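Local coordinates for 4-amino-4-deoxy-L-arabinose transferase or related glycosyltransferases of PMT family (Cupriavidus metallidurans, PDB 5EZM), which probably transfers 4-amino-4-deoxy-L-arabinose from a polyprenyl-phosphate carrier to lipid A, as a zinc-binding membrane glycosyltransferase of the GT-C fold, at residues 149-154 and 160-165; 377-382 and 422-427. All blocks are in the same frame, centred on the assembly; numbering follows the deposited sequence. Where two conformers were deposited one is given.

Contact 1: 149-154 and 160-165; sequences PMWSVA and LDMTLA. With MPG ([(Z)-octadec-9-enyl] (2R)-2,3-bis(oxidanyl)propanoate), chain L.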
loop_
_atom_site.group_PDB
_atom_site.type_symbol
_atom_site.label_atom_id
_atom_site.label_comp_id
_atom_site.label_asym_id
_atom_site.label_seq_id
_atom_site.Cartn_x
_atom_site.Cartn_y
_atom_site.Cartn_z
ATOM N N PRO A 149 -12.777 1.954 1.726
ATOM C CA PRO A 149 -11.822 1.263 2.605
ATOM C C PRO A 149 -10.535 0.870 1.910
ATOM O O PRO A 149 -9.491 0.817 2.567
ATOM C CB PRO A 149 -12.609 0.032 3.070
ATOM C CG PRO A 149 -13.583 -0.210 1.981
ATOM C CD PRO A 149 -13.988 1.152 1.494
ATOM N N MET A 150 -10.566 0.588 0.606
ATOM C CA MET A 150 -9.326 0.253 -0.084
ATOM C C MET A 150 -8.376 1.445 -0.123
ATOM O O MET A 150 -7.164 1.286 0.072
ATOM C CB MET A 150 -9.624 -0.253 -1.494
ATOM C CG MET A 150 -8.389 -0.547 -2.327
ATOM S SD MET A 150 -8.726 -1.650 -3.719
ATOM C CE MET A 150 -8.672 -3.243 -2.905
ATOM N N TRP A 151 -8.906 2.651 -0.336
ATOM C CA TRP A 151 -8.033 3.816 -0.424
ATOM C C TRP A 151 -7.494 4.222 0.944
ATOM O O TRP A 151 -6.324 4.601 1.063
ATOM C CB TRP A 151 -8.767 4.984 -1.077
ATOM C CG TRP A 151 -7.843 6.098 -1.452
ATOM C CD1 TRP A 151 -7.695 7.296 -0.814
ATOM C CD2 TRP A 151 -6.912 6.106 -2.539
ATOM N NE1 TRP A 151 -6.738 8.054 -1.445
ATOM C CE2 TRP A 151 -6.243 7.346 -2.507
ATOM C CE3 TRP A 151 -6.582 5.186 -3.540
ATOM C CZ2 TRP A 151 -5.264 7.688 -3.435
ATOM C CZ3 TRP A 151 -5.610 5.527 -4.458
ATOM C CH2 TRP A 151 -4.963 6.768 -4.403
ATOM N N SER A 152 -8.325 4.154 1.989
ATOM C CA SER A 152 -7.877 4.565 3.319
ATOM C C SER A 152 -6.979 3.509 3.954
ATOM O O SER A 152 -5.895 3.826 4.461
ATOM C CB SER A 152 -9.082 4.851 4.218
ATOM O OG SER A 152 -9.738 3.652 4.597
ATOM N N VAL A 153 -7.426 2.252 3.942
ATOM C CA VAL A 153 -6.607 1.147 4.440
ATOM C C VAL A 153 -5.280 1.095 3.692
ATOM O O VAL A 153 -4.201 1.144 4.296
ATOM C CB VAL A 153 -7.369 -0.186 4.326
ATOM C CG1 VAL A 153 -6.411 -1.373 4.417
ATOM C CG2 VAL A 153 -8.430 -0.282 5.407
ATOM N N ALA A 154 -5.342 1.003 2.360
ATOM C CA ALA A 154 -4.110 0.979 1.579
ATOM C C ALA A 154 -3.284 2.239 1.807
ATOM O O ALA A 154 -2.050 2.193 1.753
ATOM C CB ALA A 154 -4.429 0.803 0.094
ATOM N N LEU A 160 3.995 -0.567 -1.737
ATOM C CA LEU A 160 4.232 0.260 -2.917
ATOM C C LEU A 160 2.955 0.553 -3.694
ATOM O O LEU A 160 2.917 1.531 -4.452
ATOM C CB LEU A 160 5.247 -0.413 -3.841
ATOM C CG LEU A 160 6.708 0.004 -3.680
ATOM C CD1 LEU A 160 7.142 -0.094 -2.232
ATOM C CD2 LEU A 160 7.594 -0.853 -4.561
ATOM N N ASP A 161 1.912 -0.256 -3.507
ATOM C CA ASP A 161 0.715 -0.135 -4.331
ATOM C C ASP A 161 0.003 1.197 -4.122
ATOM O O ASP A 161 -0.573 1.743 -5.070
ATOM C CB ASP A 161 -0.228 -1.303 -4.044
ATOM C CG ASP A 161 0.406 -2.648 -4.353
ATOM O OD1 ASP A 161 1.055 -2.767 -5.416
ATOM O OD2 ASP A 161 0.268 -3.580 -3.531
ATOM N N MET A 162 0.033 1.741 -2.904
ATOM C CA MET A 162 -0.628 3.021 -2.672
ATOM C C MET A 162 0.202 4.186 -3.203
ATOM O O MET A 162 -0.357 5.172 -3.697
ATOM C CB MET A 162 -0.929 3.201 -1.182
ATOM C CG MET A 162 -1.438 4.594 -0.802
ATOM S SD MET A 162 -2.829 5.212 -1.791
ATOM C CE MET A 162 -4.046 3.937 -1.501
ATOM N N THR A 163 1.531 4.098 -3.115
ATOM C CA THR A 163 2.373 5.116 -3.737
ATOM C C THR A 163 2.134 5.160 -5.242
ATOM O O THR A 163 1.882 6.230 -5.822
ATOM C CB THR A 163 3.848 4.837 -3.436
ATOM O OG1 THR A 163 3.992 4.403 -2.078
ATOM C CG2 THR A 163 4.677 6.090 -3.644
ATOM N N LEU A 164 2.193 3.990 -5.890
ATOM C CA LEU A 164 1.882 3.917 -7.313
ATOM C C LEU A 164 0.468 4.403 -7.599
ATOM O O LEU A 164 0.222 5.022 -8.641
ATOM C CB LEU A 164 2.068 2.487 -7.815
ATOM C CG LEU A 164 1.821 2.279 -9.308
ATOM C CD1 LEU A 164 2.824 3.078 -10.120
ATOM C CD2 LEU A 164 1.884 0.804 -9.667
ATOM N N ALA A 165 -0.471 4.149 -6.683
ATOM C CA ALA A 165 -1.846 4.586 -6.896
ATOM C C ALA A 165 -1.959 6.104 -6.841
ATOM O O ALA A 165 -2.750 6.700 -7.582
ATOM C CB ALA A 165 -2.768 3.941 -5.865
HETATM C C5 MPG L . -16.529 -5.940 4.585
HETATM C C6 MPG L . -15.062 -6.235 4.224
HETATM C C7 MPG L . -14.274 -4.981 3.788
HETATM C C8 MPG L . -13.012 -5.361 2.974
HETATM C C9 MPG L . -12.110 -4.152 2.623
HETATM C C10 MPG L . -10.991 -4.533 1.614
HETATM C C11 MPG L . -9.773 -3.594 1.711
HETATM C C12 MPG L . -8.656 -3.972 0.678
HETATM C C13 MPG L . -7.393 -3.098 0.833
HETATM C C14 MPG L . -6.170 -3.669 0.047
HETATM C C15 MPG L . -4.834 -2.958 0.429
HETATM C C16 MPG L . -3.707 -3.203 -0.612
#
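Met162 reaches across to Trp151 and lays its thioether end over one face of the indole, a clear example of a Met-aromatic contact between helices. SD stands 3.7 Å from the centroid of the six-membered ring of Trp151, only 12° off the ring normal. The methyl CE adds a CH-pi contact over the same ring but toward its rim, with Met162 CE 3.5 Å from Trp151 CE3. The methionine can do this because its chain leaves the helix with CG anti to the backbone N (chi1 172°) and then bends at both following torsions, so that its end is carried across the indole rather than straight past it; the two side chains cross at about a right angle. Ala165, one turn further along helix 160-178, places CB 3.5 Å from Trp151 CZ3, approaching the ring obliquely. Ala154 CB packs against the thioether methyl, Met162 CE, 3.5 Å away, and the root of the Met162 side chain lies beside the Ala154 carbonyl.

Helices 149-155 and 160-178 are joined by a short connection within the GT-C membrane domain; their segments run at 116° to each other, and Met162 bridges the gap between their backbones. A bound lipid runs along helix 149-155, its C12 3.7 Å from Met150 CE and its C15 3.8 Å from Ala154 CB. The indole NE1 is hydrogen-bonded to Gly118 O, while Ile353 and Pro354 of helix 352-365 also touch Trp151. Dispersion and sulfur-pi attraction thus join the two segments, while the polar edge of the indole is satisfied by a third helix.

Contact 2: 377-382 and 422-427; sequences IGMAIV and LGIAVA. With MPG ([(Z)-octadec-9-enyl] (2R)-2,3-bis(oxidanyl)propanoate), chain I.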
loop_
_atom_site.group_PDB
_atom_site.type_symbol
_atom_site.label_atom_id
_atom_site.label_comp_id
_atom_site.label_asym_id
_atom_site.label_seq_id
_atom_site.Cartn_x
_atom_site.Cartn_y
_atom_site.Cartn_z
ATOM N N ILE A 377 -30.201 3.078 3.779
ATOM C CA ILE A 377 -30.890 1.875 4.237
ATOM C C ILE A 377 -30.066 0.638 3.906
ATOM O O ILE A 377 -29.801 -0.207 4.773
ATOM C CB ILE A 377 -32.298 1.792 3.624
ATOM C CG1 ILE A 377 -33.178 2.922 4.159
ATOM C CG2 ILE A 377 -32.916 0.434 3.915
ATOM C CD1 ILE A 377 -34.562 2.947 3.561
ATOM N N GLY A 378 -29.644 0.516 2.644
ATOM C CA GLY A 378 -28.844 -0.637 2.260
ATOM C C GLY A 378 -27.579 -0.770 3.090
ATOM O O GLY A 378 -27.264 -1.851 3.602
ATOM N N MET A 379 -26.843 0.334 3.244
ATOM C CA MET A 379 -25.584 0.271 3.979
ATOM C C MET A 379 -25.809 0.010 5.461
ATOM O O MET A 379 -24.974 -0.629 6.109
ATOM C CB MET A 379 -24.782 1.555 3.781
ATOM C CG MET A 379 -23.341 1.421 4.241
ATOM S SD MET A 379 -22.540 -0.005 3.479
ATOM C CE MET A 379 -21.022 -0.095 4.425
ATOM N N ALA A 380 -26.920 0.498 6.017
ATOM C CA ALA A 380 -27.256 0.163 7.395
ATOM C C ALA A 380 -27.505 -1.330 7.533
ATOM O O ALA A 380 -27.062 -1.956 8.504
ATOM C CB ALA A 380 -28.479 0.956 7.855
ATOM N N ILE A 381 -28.196 -1.921 6.554
ATOM C CA ILE A 381 -28.410 -3.366 6.561
ATOM C C ILE A 381 -27.076 -4.102 6.552
ATOM O O ILE A 381 -26.773 -4.880 7.464
ATOM C CB ILE A 381 -29.294 -3.792 5.377
ATOM C CG1 ILE A 381 -30.731 -3.303 5.574
ATOM C CG2 ILE A 381 -29.260 -5.307 5.213
ATOM C CD1 ILE A 381 -31.687 -3.744 4.478
ATOM N N VAL A 382 -26.250 -3.861 5.527
ATOM C CA VAL A 382 -25.032 -4.663 5.396
ATOM C C VAL A 382 -24.080 -4.415 6.563
ATOM O O VAL A 382 -23.408 -5.346 7.027
ATOM C CB VAL A 382 -24.353 -4.418 4.033
ATOM C CG1 VAL A 382 -24.262 -2.962 3.742
ATOM C CG2 VAL A 382 -22.966 -5.037 3.996
ATOM N N LEU A 422 -23.530 4.107 13.634
ATOM C CA LEU A 422 -23.750 5.435 14.200
ATOM C C LEU A 422 -23.685 6.500 13.117
ATOM O O LEU A 422 -24.605 7.314 12.976
ATOM C CB LEU A 422 -22.725 5.718 15.298
ATOM C CG LEU A 422 -22.831 4.858 16.559
ATOM C CD1 LEU A 422 -21.696 5.163 17.524
ATOM C CD2 LEU A 422 -24.178 5.062 17.233
ATOM N N GLY A 423 -22.606 6.495 12.326
ATOM C CA GLY A 423 -22.492 7.450 11.236
ATOM C C GLY A 423 -23.667 7.393 10.276
ATOM O O GLY A 423 -24.149 8.428 9.809
ATOM N N ILE A 424 -24.148 6.183 9.975
ATOM C CA ILE A 424 -25.311 6.045 9.101
ATOM C C ILE A 424 -26.536 6.687 9.740
ATOM O O ILE A 424 -27.310 7.390 9.075
ATOM C CB ILE A 424 -25.553 4.560 8.772
ATOM C CG1 ILE A 424 -24.425 4.017 7.895
ATOM C CG2 ILE A 424 -26.914 4.360 8.101
ATOM C CD1 ILE A 424 -24.561 2.548 7.595
ATOM N N ALA A 425 -26.721 6.467 11.044
ATOM C CA ALA A 425 -27.887 7.004 11.739
ATOM C C ALA A 425 -27.869 8.528 11.755
ATOM O O ALA A 425 -28.865 9.177 11.408
ATOM C CB ALA A 425 -27.947 6.447 13.161
ATOM N N VAL A 426 -26.742 9.121 12.155
ATOM C CA VAL A 426 -26.681 10.578 12.194
ATOM C C VAL A 426 -26.748 11.159 10.783
ATOM O O VAL A 426 -27.283 12.257 10.584
ATOM C CB VAL A 426 -25.430 11.050 12.964
ATOM C CG1 VAL A 426 -24.197 10.345 12.470
ATOM C CG2 VAL A 426 -25.261 12.554 12.851
ATOM N N ALA A 427 -26.247 10.433 9.781
ATOM C CA ALA A 427 -26.415 10.881 8.400
ATOM C C ALA A 427 -27.889 10.917 8.015
ATOM O O ALA A 427 -28.346 11.863 7.359
ATOM C CB ALA A 427 -25.634 9.976 7.449
HETATM C C2 MPG I . -27.099 -2.176 -1.220
HETATM C C3 MPG I . -27.922 -0.902 -1.357
HETATM C C4 MPG I . -28.744 -0.883 -2.635
HETATM C C5 MPG I . -29.421 0.476 -2.866
HETATM C C6 MPG I . -30.057 0.570 -4.260
HETATM C C7 MPG I . -30.693 1.947 -4.520
HETATM C C8 MPG I . -31.233 2.083 -5.964
HETATM C C1 MPG I . -26.070 -2.075 -0.091
#
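Ile424 reaches Met379 and Ala380 with both branches, the ethyl arm ending in CD1 and the methyl CG2. The ethyl arm is directed by a CG1 anti to the carbonyl carbon (chi1 -68°) and a nearly straight chi2 of 177°, which together carry CD1 out to the neighbouring helix. There Ile424 CD1 sits 3.7 Å from Met379 CG, near the root of the methionine, and the two side chains cross at about a right angle. Ile424 CD1 also rests against the backbone, at Met379 O and Ala380 N, each 3.5 Å away. The other branch works separately: CG2 of Ile424 approaches the methyl of Ala380, with CB 3.8 Å away. CD1 thus meets Met379 and the Ala380 backbone, while CG2 meets the Ala380 methyl.

This packing of isoleucine on alanine joins helices 369-389 and 403-430, both predicted to be transmembrane helices of this GT-C protein. The CA atoms of Ala380 and Ile424 come within 6.4 Å, a spacing consistent with the small side chain of Ala380. Helix 435-456 completes the cluster, since Met446 touches both Ile424 and Met379, and Tyr442 adds to the cover of Met379. Although Met379 starts toward Ile424, its bend at chi2 takes the sulfur end away, and it was modelled in two conformers. Behind these residues, at Gly378, the helix backbone meets lipid: the glycine CA is 3.7 Å from C3 of a bound monoacylglycerol-like molecule, which lies against the bare backbone where no side chain intervenes.

How the contacts relate
Contacts 1 and 2 share no helix: the first joins 149-155 to 160-178, whereas the second brings together two helices of a later part of the chain. Their centres are 25 Å apart and their nearest atoms about 8 Å, without touching. The centre of contact 1 lies about 4 Å from the centre of the chain, that of contact 2 about 28 Å from it, yet the touching residues of both are buried. The central one uses a sulfur-over-aromatic overlap; the peripheral one is aliphatic and smaller, with exposed neighbours such as Ile377 and Ile381 on the surface. Each has a bound lipid beside its first segment.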